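Local coordinates for predicted acyltransferase with acyl-CoA N-acyltransferase domain (Escherichia coli, PDB 4RS2), which binds coenzyme A and probably transfers an acyl group from acyl-CoA to a still unidentified acceptor, and when overproduced suppresses silencing by small RNAs, at residues Leu46-Asp49 against Leu50-Gly54; Glu97-Arg100 against Gly101-Leu104; Leu113-Leu116 against Asn117-Gly120; Ala131-Ser134 against Arg135-Phe138; Phe138-Ala141 against Ala142-Asp145. One frame throughout, in Å; residues are numbered along the deposited sequence. Where two conformers were deposited one is given.

Along the chain the five contacts follow in order, the last two overlapping at Phe138, and each is local, holding together a helix turn, a helix end or a loop of the acetyltransferase fold. Interaction 1 closes helix 42-53, its centre about 26 Å from that of interaction 4 across the middle of the chain. Interactions 2 and 3 lie at the two ends of helix 104-118, with centres about 24 Å apart: the first is the phosphate-binding loop, the second the helix end leading to strand 123-127. Interactions 2 and 4, centres about 17 Å apart, both touch coenzyme A and contribute to its pocket. Interaction 5 carries the chain outward through strand 139-140.

Interaction 1 (Leu46-Asp49 against Leu50-Gly54); sequences LVHD and LREDG
The guanidinium group of Arg51 has the carbonyl O of Val47 over one face, offset toward the rim, while the His48 ring receives OD1 of Asp49 at its edge and has Glu52 one turn further on. All belong to the last turns of helix 42-53, which ends in a Schellman motif at Gly54, where the backbone takes a positive phi that a residue without a side chain adopts easily.

His48 ND1 donates to Asp49 OD1 over 3.1 Å in a nearly straight bond (169°) that lies close to the ring plane and helps set the rotation of the imidazole. Glu52, with CG anti to its backbone N (chi1 -175°) and an extended chain, brings OE1 to 3.0 Å from His48 CE1, the carboxylate turned 77° against the ring. Arginine suits position 51 because its long chain, bent near its end, lays Arg51 NH2 3.5 Å from CG1 of Val47 and still reaches Glu22 in a salt bridge. Asp49 spends its other oxygen on a salt bridge to Arg182, and Asp53 accepts a hydrogen bond from His179, so the acidic side chains tie the helix to the C-terminal part of the chain.

On the buried side the branched, apolar residues take over: Leu46 CG meets Leu50 CD1 at 3.8 Å, and Val47 packs on Leu34 and Tyr72. Regular i to i+4 bonds run beneath, such as Leu50 N to Leu46 O at 2.9 Å. A water donates to His48 O at 2.9 Å and accepts a weak, 3.4 Å bond from Arg51 NH1.

Interaction 2 (Glu97-Arg100 against Gly101-Leu104); sequences EKYR and GQGL. With COA (coenzyme A), chain C.
Tyr99 and Gln102 meet across a type II beta turn in the pyrophosphate-binding loop of the GNAT fold, which runs from strand 87-95 into helix 104-118. The amide of Gln102 brings OE1 to the edge of the Tyr99 ring, 3.6 Å from CD2, with the two planes 62° apart. Leu104 CD1 touches Tyr99 CB at 3.8 Å, and both side chains also pack on Ile70.

Coenzyme A uses the backbone of the turn. Gly101 N donates to O4A at 2.8 Å and Gly103 N to O1A at 2.7 Å, so each phosphate of the diphosphate is held by a backbone N-H; Gly101 N adds a weak bond to O5A. A water beside O4A accepts from Gln102 N at 3.0 Å and Leu104 N at 3.1 Å. Glycine suits both places: each has a positive phi, and a side chain at Gly101 would collide with the Arg100 carbonyl. Arg100, extended from CG to NE, lays one guanidinium face against the pantetheine arm near C9P, while Glu97 CA covers the opposite face. Its NE donates to the Val95 carbonyl, which helps fix how the group is turned.

Further out, another water accepts from Gln102 NE2 and donates to Arg100 O.

Interaction 3 (Leu113-Leu116 against Asn117-Gly120); sequences LDSL and NEFG
Leu113 to Glu118 follow regular helical geometry, with Asn117 N bonded to Leu113 O and Glu118 N to Asp114 O, both at 3.0 Å. Phe119 N still reaches Ser115 O at 2.9 Å, although Phe119 is the first residue to leave helical angles, and its N-H makes a weaker 3.2 Å bond to Leu116 O. Gly120 then turns to a positive phi of 94°, where a CB would press against the preceding carbonyl, which explains glycine here.

The result is a Schellman motif: Gly120 N donates to Asn117 O and Tyr121 N to Leu116 O. It ends helix 104-118, the crossover helix of a beta-alpha-beta unit between strands 87-95 and 123-127.

A chi1 of -64° turns the Phe119 ring back over the last turn, where CD2 lies 3.2 Å from the carbonyl O of Ser115. In the conformer given, the Glu118 carboxylate carbon lies above one face of that ring, toward the rim. Ser115 is small and polar, and its OG bonds to the carbonyl of Glu111 one turn earlier. Leucine at 113 and 116 suits the inner side of the helix, both side chains packing on Phe75 and Val124.

Interaction 4 (Ala131-Ser134 against Arg135-Phe138); sequences ALYS and RFGF. With COA (coenzyme A), chain C.
Leu132, Tyr133, Phe136 and Phe138 form the apolar centre around the end of helix 130-133, which closes in a Schellman motif; Leu132 and Phe136 also line the coenzyme A pocket of this GNAT fold. The edge of Tyr133 is directed at the face of Phe138 in a T-shaped pair, centroids 5.8 Å apart and planes at 78°. A chi1 of 170° points Leu132 CG away from its own N and over the centre of one Tyr133 face, while Leu132 CD1 comes to 3.8 Å from Phe136 CE2. Leucine suits this place because the same methyl also reaches the ribose and adenine of coenzyme A. The Phe136 ring carries Leu132 O over one face and C5B of the cofactor at its edge. Beyond this core, Tyr133 and Phe138 pack on Met90 and Thr126 of the central sheet.

The backbone closes the helix through Tyr133 O, which takes Phe136 N and Phe138 N from opposite faces of its carbonyl plane. Gly137 N donates to Ser134 O, and its positive phi suits a residue lacking a side chain. Ser134 turns its hydroxyl back to the carbonyl of Pro130.

Arg135 forms the polar edge with an extended chain that passes Leu132 O. Arg135 NE bonds weakly to Ala131 O at 2.9 Å. It makes another weak bond, Arg135 NE to N3A of the coenzyme A adenine, at 3.3 Å, while Arg135 NH1 donates to O8A of the 3'-phosphate at 3.0 Å and 151°.

Interaction 5 (Phe138-Ala141 against Ala142-Asp145); sequences FELA and AHHD
Glu139 and His144 meet on the more tightly packed side of this contact, where Val159, Arg161 and Leu167 surround the His144 imidazole. Ala141, buried, is small enough to lie close against Phe157. In the conformer given, His144 NE2 donates to Glu139 OE1 over 2.9 Å with an angle of 130°, a bent His-carboxylate hydrogen bond. The imidazole and carboxylate planes are not far from parallel, yet the nitrogen meets the oxygen from above the carboxylate plane, 55° out of it. The same OE1 also takes a salt bridge from Arg161, so one oxygen is shared between two basic partners; the arginine's charge would probably help keep the glutamate ionised. A chi1 of -64° swings the His144 ring back over the turn and places CD2 3.6 Å from Leu140 O, at the ring edge and in its plane.

The exposed side is simpler. His143 turns one ring face to Leu140, whose CB stands almost straight above the ring centre at 4.0 Å, a CH-pi contact. Leu140 CD1 adds a 3.8 Å approach to His143 CE1. Leucine suits this position because its methylene and methyl together cover one face of the imidazole.

Backbone bonds connect both sides: His143 N reaches Leu140 O at 3.2 Å and His144 N reaches Ala141 O at 2.9 Å. Such i to i+3 bonds are characteristic of a short 3-10 turn, here joining strand 139-140, paired antiparallel with strand 157-161, to strand 146-147 of the mixed sheet.

Interaction 1 (Leu46-Asp49 against Leu50-Gly54)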
# COMPACT_ATOMS: atom_id res chain seq x y z
N LEU A 46 -7.23 10.46 3.41
CA LEU A 46 -7.61 9.34 2.55
C LEU A 46 -7.89 8.11 3.39
O LEU A 46 -8.92 7.45 3.22
CB LEU A 46 -6.49 9.03 1.60
CG LEU A 46 -6.62 7.72 0.78
CD1 LEU A 46 -7.75 7.85 -0.24
CD2 LEU A 46 -5.28 7.42 0.16
N VAL A 47 -6.96 7.80 4.28
CA VAL A 47 -7.09 6.57 5.08
C VAL A 47 -8.28 6.66 6.02
O VAL A 47 -9.06 5.71 6.15
CB VAL A 47 -5.79 6.25 5.82
CG1 VAL A 47 -6.03 5.25 6.94
CG2 VAL A 47 -4.75 5.77 4.81
N HIS A 48 -8.46 7.82 6.62
CA HIS A 48 -9.64 8.04 7.45
C HIS A 48 -10.92 7.77 6.66
O HIS A 48 -11.82 7.05 7.10
CB HIS A 48 -9.66 9.48 7.95
CG HIS A 48 -10.90 9.81 8.71
ND1 HIS A 48 -12.02 10.35 8.10
CD2 HIS A 48 -11.23 9.63 10.00
CE1 HIS A 48 -12.97 10.50 9.00
NE2 HIS A 48 -12.52 10.06 10.16
N ASP A 49 -11.02 8.36 5.47
CA ASP A 49 -12.23 8.17 4.67
C ASP A 49 -12.42 6.74 4.19
O ASP A 49 -13.55 6.25 4.19
CB ASP A 49 -12.25 9.14 3.50
CG ASP A 49 -12.39 10.59 3.92
OD1 ASP A 49 -12.59 10.88 5.12
OD2 ASP A 49 -12.30 11.45 3.03
N LEU A 50 -11.37 6.06 3.75
CA LEU A 50 -11.51 4.67 3.31
C LEU A 50 -11.98 3.81 4.46
O LEU A 50 -12.85 2.96 4.28
CB LEU A 50 -10.16 4.13 2.81
CG LEU A 50 -9.62 4.70 1.50
CD1 LEU A 50 -8.19 4.27 1.26
CD2 LEU A 50 -10.50 4.33 0.32
N ARG A 51 -11.41 4.01 5.64
CA ARG A 51 -11.79 3.19 6.75
C ARG A 51 -13.23 3.43 7.17
O ARG A 51 -13.99 2.48 7.43
CB ARG A 51 -10.88 3.45 7.96
CG ARG A 51 -11.20 2.56 9.15
CD ARG A 51 -10.30 2.82 10.35
NE ARG A 51 -8.88 2.65 10.10
CZ ARG A 51 -8.00 3.65 10.05
NH1 ARG A 51 -8.42 4.91 10.21
NH2 ARG A 51 -6.71 3.39 9.83
N GLU A 52 -13.59 4.70 7.24
CA GLU A 52 -14.92 5.07 7.70
C GLU A 52 -15.98 4.50 6.78
O GLU A 52 -17.05 4.06 7.25
CB GLU A 52 -15.04 6.58 7.79
CG GLU A 52 -16.37 7.04 8.39
CD GLU A 52 -16.61 8.52 8.19
OE1 GLU A 52 -15.65 9.31 8.32
OE2 GLU A 52 -17.77 8.90 7.92
N ASP A 53 -15.71 4.48 5.48
CA ASP A 53 -16.71 4.04 4.50
C ASP A 53 -16.61 2.56 4.08
O ASP A 53 -17.39 2.10 3.24
CB ASP A 53 -16.65 4.99 3.32
CG ASP A 53 -17.06 6.41 3.70
OD1 ASP A 53 -18.08 6.57 4.39
OD2 ASP A 53 -16.40 7.38 3.29
N GLY A 54 -15.68 1.80 4.66
CA GLY A 54 -15.54 0.36 4.35
C GLY A 54 -14.81 -0.02 3.08
O GLY A 54 -15.09 -1.05 2.46
O HOH W 1 -11.58 6.24 9.87

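Interaction 2 (Glu97-Arg100 against Gly101-Leu104)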
# COMPACT_ATOMS: atom_id res chain seq x y z
N GLU A 97 10.26 8.41 10.34
CA GLU A 97 11.63 8.83 10.05
C GLU A 97 12.64 8.20 11.03
O GLU A 97 13.76 7.88 10.63
CB GLU A 97 11.70 10.37 10.02
CG GLU A 97 12.98 10.91 9.39
CD GLU A 97 12.89 12.38 8.98
OE1 GLU A 97 11.77 12.96 8.91
OE2 GLU A 97 13.97 12.98 8.73
N LYS A 98 12.25 7.97 12.29
CA LYS A 98 13.15 7.33 13.29
C LYS A 98 13.54 5.87 12.99
O LYS A 98 14.50 5.33 13.59
CB LYS A 98 12.51 7.32 14.67
CG LYS A 98 12.11 8.68 15.21
CD LYS A 98 11.57 8.59 16.63
CE LYS A 98 10.97 9.91 17.13
NZ LYS A 98 11.77 11.18 17.05
N TYR A 99 12.79 5.24 12.09
CA TYR A 99 13.00 3.85 11.78
C TYR A 99 13.31 3.61 10.32
O TYR A 99 13.31 2.47 9.87
CB TYR A 99 11.77 3.04 12.20
CG TYR A 99 11.62 2.95 13.70
CD1 TYR A 99 10.99 3.94 14.42
CD2 TYR A 99 12.15 1.87 14.38
CE1 TYR A 99 10.88 3.86 15.79
CE2 TYR A 99 12.03 1.76 15.75
CZ TYR A 99 11.40 2.77 16.45
OH TYR A 99 11.30 2.66 17.82
N ARG A 100 13.64 4.66 9.57
CA ARG A 100 13.93 4.44 8.16
C ARG A 100 15.27 3.77 7.92
O ARG A 100 16.20 3.89 8.73
CB ARG A 100 13.82 5.72 7.34
CG ARG A 100 12.38 6.12 7.18
CD ARG A 100 12.22 7.43 6.47
NE ARG A 100 10.85 7.85 6.66
CZ ARG A 100 10.39 9.06 6.41
NH1 ARG A 100 11.20 10.00 5.93
NH2 ARG A 100 9.13 9.35 6.66
N GLY A 101 15.30 3.05 6.80
CA GLY A 101 16.47 2.29 6.35
C GLY A 101 16.69 0.98 7.10
O GLY A 101 17.77 0.40 7.01
N GLN A 102 15.68 0.52 7.83
CA GLN A 102 15.77 -0.72 8.60
C GLN A 102 15.10 -1.91 7.91
O GLN A 102 15.04 -3.01 8.47
CB GLN A 102 15.17 -0.54 10.01
CG GLN A 102 15.90 0.44 10.88
CD GLN A 102 15.35 0.55 12.29
OE1 GLN A 102 14.56 -0.29 12.74
NE2 GLN A 102 15.71 1.63 12.97
N GLY A 103 14.55 -1.68 6.71
CA GLY A 103 13.87 -2.72 5.97
C GLY A 103 12.39 -2.89 6.29
O GLY A 103 11.76 -3.84 5.84
N LEU A 104 11.80 -1.98 7.07
CA LEU A 104 10.41 -2.08 7.47
C LEU A 104 9.43 -1.89 6.32
O LEU A 104 8.38 -2.52 6.29
CB LEU A 104 10.08 -1.09 8.60
CG LEU A 104 10.54 -1.41 10.00
CD1 LEU A 104 10.22 -0.21 10.88
CD2 LEU A 104 9.82 -2.66 10.49
N1A COA C . 13.61 5.84 -3.40
C2A COA C . 14.10 4.64 -3.81
N3A COA C . 14.33 3.62 -2.97
C4A COA C . 14.04 3.76 -1.65
C5A COA C . 13.51 5.02 -1.13
C6A COA C . 13.30 6.09 -2.11
N6A COA C . 12.79 7.26 -1.67
N7A COA C . 13.34 4.87 0.19
C8A COA C . 13.73 3.62 0.50
N9A COA C . 14.17 2.98 -0.58
C1B COA C . 14.63 1.59 -0.64
C2B COA C . 15.69 1.20 0.37
O2B COA C . 16.99 1.67 0.01
C3B COA C . 15.55 -0.29 0.37
O3B COA C . 16.18 -0.84 -0.79
P3B COA C . 16.49 -2.42 -0.95
O7A COA C . 15.75 -3.16 0.15
O8A COA C . 16.11 -2.79 -2.33
O9A COA C . 17.97 -2.49 -0.78
C4B COA C . 14.04 -0.48 0.22
O4B COA C . 13.52 0.75 -0.30
C5B COA C . 13.34 -0.82 1.52
O5B COA C . 13.74 0.11 2.53
P1A COA C . 13.12 0.14 4.01
O1A COA C . 14.21 0.38 5.02
O2A COA C . 12.19 -1.02 4.12
O3A COA C . 12.20 1.47 3.96
P2A COA C . 12.48 2.94 4.54
O4A COA C . 12.59 2.94 6.01
O5A COA C . 13.63 3.60 3.80
O6A COA C . 11.07 3.62 4.16
CBP COA C . 9.56 4.98 2.84
CCP COA C . 10.77 4.07 2.83
CDP COA C . 9.27 5.50 1.44
CEP COA C . 8.39 4.14 3.32
CAP COA C . 9.86 6.14 3.82
OAP COA C . 11.01 6.90 3.38
C9P COA C . 8.70 7.08 4.04
O9P COA C . 7.78 6.82 4.84
N8P COA C . 8.77 8.24 3.39
C7P COA C . 7.78 9.28 3.58
C6P COA C . 6.56 9.02 2.71
C5P COA C . 6.95 9.18 1.26
O5P COA C . 7.13 8.21 0.55
N4P COA C . 7.07 10.43 0.82
C3P COA C . 7.30 10.75 -0.57
C2P COA C . 6.29 11.78 -1.05
S1P COA C . 5.73 11.40 -2.74
O HOH W 2 16.73 3.93 11.55
O HOH W 3 12.75 0.88 7.73

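Interaction 3 (Leu113-Leu116 against Asn117-Gly120)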
# COMPACT_ATOMS: atom_id res chain seq x y z
N LEU A 113 1.40 -8.28 0.61
CA LEU A 113 1.21 -9.08 -0.57
C LEU A 113 1.01 -10.55 -0.24
O LEU A 113 0.19 -11.23 -0.87
CB LEU A 113 2.35 -8.86 -1.57
CG LEU A 113 2.11 -7.69 -2.57
CD1 LEU A 113 1.77 -6.35 -1.91
CD2 LEU A 113 3.26 -7.53 -3.58
N ASP A 114 1.76 -11.05 0.74
CA ASP A 114 1.63 -12.46 1.15
C ASP A 114 0.24 -12.73 1.74
O ASP A 114 -0.37 -13.75 1.43
CB ASP A 114 2.71 -12.80 2.16
CG ASP A 114 2.79 -14.27 2.44
OD1 ASP A 114 3.10 -15.03 1.49
OD2 ASP A 114 2.58 -14.65 3.60
N SER A 115 -0.23 -11.81 2.58
CA SER A 115 -1.55 -11.92 3.19
C SER A 115 -2.64 -11.87 2.10
O SER A 115 -3.62 -12.67 2.11
CB SER A 115 -1.75 -10.79 4.20
OG SER A 115 -0.98 -11.04 5.37
N LEU A 116 -2.48 -10.96 1.17
CA LEU A 116 -3.48 -10.82 0.11
C LEU A 116 -3.56 -12.10 -0.73
O LEU A 116 -4.65 -12.55 -1.08
CB LEU A 116 -3.20 -9.58 -0.72
CG LEU A 116 -3.43 -8.28 0.03
CD1 LEU A 116 -2.68 -7.19 -0.68
CD2 LEU A 116 -4.90 -7.93 0.17
N ASN A 117 -2.41 -12.69 -1.03
CA ASN A 117 -2.39 -13.93 -1.77
C ASN A 117 -3.10 -15.02 -1.01
O ASN A 117 -3.89 -15.78 -1.59
CB ASN A 117 -0.95 -14.36 -2.04
CG ASN A 117 -0.87 -15.65 -2.83
OD1 ASN A 117 -1.37 -15.75 -3.94
ND2 ASN A 117 -0.22 -16.65 -2.25
N GLU A 118 -2.77 -15.11 0.29
CA GLU A 118 -3.38 -16.09 1.21
C GLU A 118 -4.89 -15.99 1.20
O GLU A 118 -5.58 -17.01 1.27
CB GLU A 118 -2.84 -15.85 2.63
CG GLU A 118 -3.45 -16.63 3.79
CD GLU A 118 -2.95 -16.11 5.13
OE1 GLU A 118 -2.19 -15.10 5.16
OE2 GLU A 118 -3.30 -16.70 6.17
N PHE A 119 -5.40 -14.77 1.12
CA PHE A 119 -6.84 -14.54 1.13
C PHE A 119 -7.50 -14.45 -0.24
O PHE A 119 -8.64 -14.03 -0.35
CB PHE A 119 -7.19 -13.41 2.09
CG PHE A 119 -6.86 -13.74 3.54
CD1 PHE A 119 -7.46 -14.83 4.17
CD2 PHE A 119 -5.94 -12.98 4.25
CE1 PHE A 119 -7.16 -15.15 5.48
CE2 PHE A 119 -5.64 -13.29 5.57
CZ PHE A 119 -6.24 -14.38 6.19
N GLY A 120 -6.80 -14.87 -1.30
CA GLY A 120 -7.45 -15.03 -2.60
C GLY A 120 -7.38 -13.88 -3.61
O GLY A 120 -8.01 -13.95 -4.66

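Interaction 4 (Ala131-Ser134 against Arg135-Phe138)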
# COMPACT_ATOMS: atom_id res chain seq x y z
N ALA A 131 11.71 3.46 -8.88
CA ALA A 131 13.00 3.19 -8.24
C ALA A 131 12.77 2.62 -6.84
O ALA A 131 13.63 1.94 -6.28
CB ALA A 131 13.85 4.44 -8.21
N LEU A 132 11.61 2.90 -6.25
CA LEU A 132 11.26 2.29 -4.99
C LEU A 132 10.54 0.97 -5.24
O LEU A 132 11.00 -0.10 -4.81
CB LEU A 132 10.38 3.24 -4.19
CG LEU A 132 9.70 2.69 -2.94
CD1 LEU A 132 10.76 2.23 -1.96
CD2 LEU A 132 8.80 3.71 -2.30
N TYR A 133 9.39 1.02 -5.91
CA TYR A 133 8.54 -0.18 -6.02
C TYR A 133 9.08 -1.33 -6.84
O TYR A 133 8.71 -2.47 -6.60
CB TYR A 133 7.09 0.20 -6.42
CG TYR A 133 6.49 1.03 -5.32
CD1 TYR A 133 6.04 0.44 -4.16
CD2 TYR A 133 6.45 2.42 -5.41
CE1 TYR A 133 5.54 1.21 -3.13
CE2 TYR A 133 5.93 3.20 -4.40
CZ TYR A 133 5.50 2.58 -3.24
OH TYR A 133 4.99 3.33 -2.19
N SER A 134 9.94 -1.05 -7.80
CA SER A 134 10.53 -2.16 -8.54
C SER A 134 11.32 -3.11 -7.62
O SER A 134 11.48 -4.29 -7.92
CB SER A 134 11.43 -1.64 -9.66
OG SER A 134 12.59 -0.96 -9.21
N ARG A 135 11.80 -2.57 -6.50
CA ARG A 135 12.58 -3.36 -5.53
C ARG A 135 11.78 -4.45 -4.91
O ARG A 135 12.33 -5.43 -4.41
CB ARG A 135 13.08 -2.44 -4.41
CG ARG A 135 14.00 -1.35 -4.88
CD ARG A 135 14.31 -0.42 -3.74
NE ARG A 135 15.16 0.67 -4.18
CZ ARG A 135 16.47 0.59 -4.33
NH1 ARG A 135 17.10 -0.54 -4.09
NH2 ARG A 135 17.16 1.64 -4.76
N PHE A 136 10.46 -4.27 -4.92
CA PHE A 136 9.54 -5.19 -4.29
C PHE A 136 8.82 -6.07 -5.33
O PHE A 136 7.87 -6.75 -5.02
CB PHE A 136 8.53 -4.43 -3.45
CG PHE A 136 9.13 -3.37 -2.55
CD1 PHE A 136 10.28 -3.62 -1.80
CD2 PHE A 136 8.51 -2.14 -2.41
CE1 PHE A 136 10.82 -2.65 -0.96
CE2 PHE A 136 9.05 -1.16 -1.58
CZ PHE A 136 10.21 -1.43 -0.84
N GLY A 137 9.27 -6.00 -6.57
CA GLY A 137 8.69 -6.85 -7.59
C GLY A 137 7.64 -6.22 -8.47
O GLY A 137 7.17 -6.86 -9.37
N PHE A 138 7.36 -4.95 -8.27
CA PHE A 138 6.37 -4.29 -9.11
C PHE A 138 6.92 -4.03 -10.50
O PHE A 138 8.12 -3.73 -10.67
CB PHE A 138 5.93 -2.96 -8.48
CG PHE A 138 4.94 -3.12 -7.36
CD1 PHE A 138 5.37 -3.46 -6.09
CD2 PHE A 138 3.59 -2.97 -7.58
CE1 PHE A 138 4.49 -3.63 -5.06
CE2 PHE A 138 2.70 -3.16 -6.56
CZ PHE A 138 3.14 -3.52 -5.29
N1A COA C . 13.61 5.84 -3.40
C2A COA C . 14.10 4.64 -3.81
N3A COA C . 14.33 3.62 -2.97
C4A COA C . 14.04 3.76 -1.65
C5A COA C . 13.51 5.02 -1.13
C6A COA C . 13.30 6.09 -2.11
N6A COA C . 12.79 7.26 -1.67
N7A COA C . 13.34 4.87 0.19
C8A COA C . 13.73 3.62 0.50
N9A COA C . 14.17 2.98 -0.58
C1B COA C . 14.63 1.59 -0.64
C2B COA C . 15.69 1.20 0.37
O2B COA C . 16.99 1.67 0.01
C3B COA C . 15.55 -0.29 0.37
O3B COA C . 16.18 -0.84 -0.79
P3B COA C . 16.49 -2.42 -0.95
O7A COA C . 15.75 -3.16 0.15
O8A COA C . 16.11 -2.79 -2.33
O9A COA C . 17.97 -2.49 -0.78
C4B COA C . 14.04 -0.48 0.22
O4B COA C . 13.52 0.75 -0.30
C5B COA C . 13.34 -0.82 1.52
O5B COA C . 13.74 0.11 2.53
P1A COA C . 13.12 0.14 4.01
O1A COA C . 14.21 0.38 5.02
O2A COA C . 12.19 -1.02 4.12
O3A COA C . 12.20 1.47 3.96
P2A COA C . 12.48 2.94 4.54
O4A COA C . 12.59 2.94 6.01
O5A COA C . 13.63 3.60 3.80
O6A COA C . 11.07 3.62 4.16
CBP COA C . 9.56 4.98 2.84
CCP COA C . 10.77 4.07 2.83
CDP COA C . 9.27 5.50 1.44
CEP COA C . 8.39 4.14 3.32
CAP COA C . 9.86 6.14 3.82
OAP COA C . 11.01 6.90 3.38
C9P COA C . 8.70 7.08 4.04
O9P COA C . 7.78 6.82 4.84
N8P COA C . 8.77 8.24 3.39
C7P COA C . 7.78 9.28 3.58
C6P COA C . 6.56 9.02 2.71
C5P COA C . 6.95 9.18 1.26
O5P COA C . 7.13 8.21 0.55
N4P COA C . 7.07 10.43 0.82
C3P COA C . 7.30 10.75 -0.57
C2P COA C . 6.29 11.78 -1.05
S1P COA C . 5.73 11.40 -2.74

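Interaction 5 (Phe138-Ala141 against Ala142-Asp145)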
# COMPACT_ATOMS: atom_id res chain seq x y z
N PHE A 138 7.36 -4.95 -8.27
CA PHE A 138 6.37 -4.29 -9.11
C PHE A 138 6.92 -4.03 -10.50
O PHE A 138 8.12 -3.73 -10.67
CB PHE A 138 5.93 -2.96 -8.48
CG PHE A 138 4.94 -3.12 -7.36
CD1 PHE A 138 5.37 -3.46 -6.09
CD2 PHE A 138 3.59 -2.97 -7.58
CE1 PHE A 138 4.49 -3.63 -5.06
CE2 PHE A 138 2.70 -3.16 -6.56
CZ PHE A 138 3.14 -3.52 -5.29
N GLU A 139 6.05 -4.16 -11.49
CA GLU A 139 6.42 -3.90 -12.88
C GLU A 139 5.61 -2.72 -13.40
O GLU A 139 4.57 -2.39 -12.84
CB GLU A 139 6.07 -5.13 -13.71
CG GLU A 139 6.90 -6.34 -13.40
CD GLU A 139 6.28 -7.61 -13.93
OE1 GLU A 139 5.02 -7.66 -14.10
OE2 GLU A 139 7.05 -8.55 -14.14
N LEU A 140 6.08 -2.09 -14.47
CA LEU A 140 5.34 -0.95 -15.05
C LEU A 140 4.03 -1.44 -15.63
O LEU A 140 3.99 -2.37 -16.44
CB LEU A 140 6.15 -0.24 -16.14
CG LEU A 140 7.11 0.80 -15.64
CD1 LEU A 140 7.92 1.29 -16.84
CD2 LEU A 140 6.33 1.94 -15.01
N ALA A 141 2.93 -0.85 -15.19
CA ALA A 141 1.62 -1.28 -15.62
C ALA A 141 1.42 -1.09 -17.13
O ALA A 141 0.74 -1.89 -17.76
CB ALA A 141 0.56 -0.52 -14.84
N ALA A 142 2.04 -0.05 -17.70
CA ALA A 142 1.92 0.22 -19.12
C ALA A 142 2.41 -0.95 -19.96
O ALA A 142 1.87 -1.19 -21.01
CB ALA A 142 2.67 1.49 -19.51
N HIS A 143 3.39 -1.70 -19.47
CA HIS A 143 3.89 -2.85 -20.20
C HIS A 143 2.91 -4.00 -20.27
O HIS A 143 3.09 -4.93 -21.07
CB HIS A 143 5.20 -3.35 -19.60
CG HIS A 143 6.31 -2.37 -19.75
ND1 HIS A 143 7.54 -2.55 -19.15
CD2 HIS A 143 6.35 -1.15 -20.33
CE1 HIS A 143 8.32 -1.53 -19.43
NE2 HIS A 143 7.62 -0.66 -20.16
N HIS A 144 1.88 -3.93 -19.46
CA HIS A 144 0.80 -4.92 -19.44
C HIS A 144 -0.50 -4.29 -19.90
O HIS A 144 -1.57 -4.86 -19.71
CB HIS A 144 0.61 -5.46 -18.03
CG HIS A 144 1.78 -6.22 -17.51
ND1 HIS A 144 1.90 -7.59 -17.63
CD2 HIS A 144 2.88 -5.81 -16.84
CE1 HIS A 144 3.01 -7.98 -17.04
NE2 HIS A 144 3.63 -6.92 -16.56
N ASP A 145 -0.42 -3.11 -20.54
CA ASP A 145 -1.63 -2.42 -21.02
C ASP A 145 -2.65 -2.13 -19.92
O ASP A 145 -3.85 -2.32 -20.10
CB ASP A 145 -2.28 -3.15 -22.22
CG ASP A 145 -1.51 -2.93 -23.53
OD1 ASP A 145 -0.43 -2.28 -23.48
OD2 ASP A 145 -1.95 -3.42 -24.59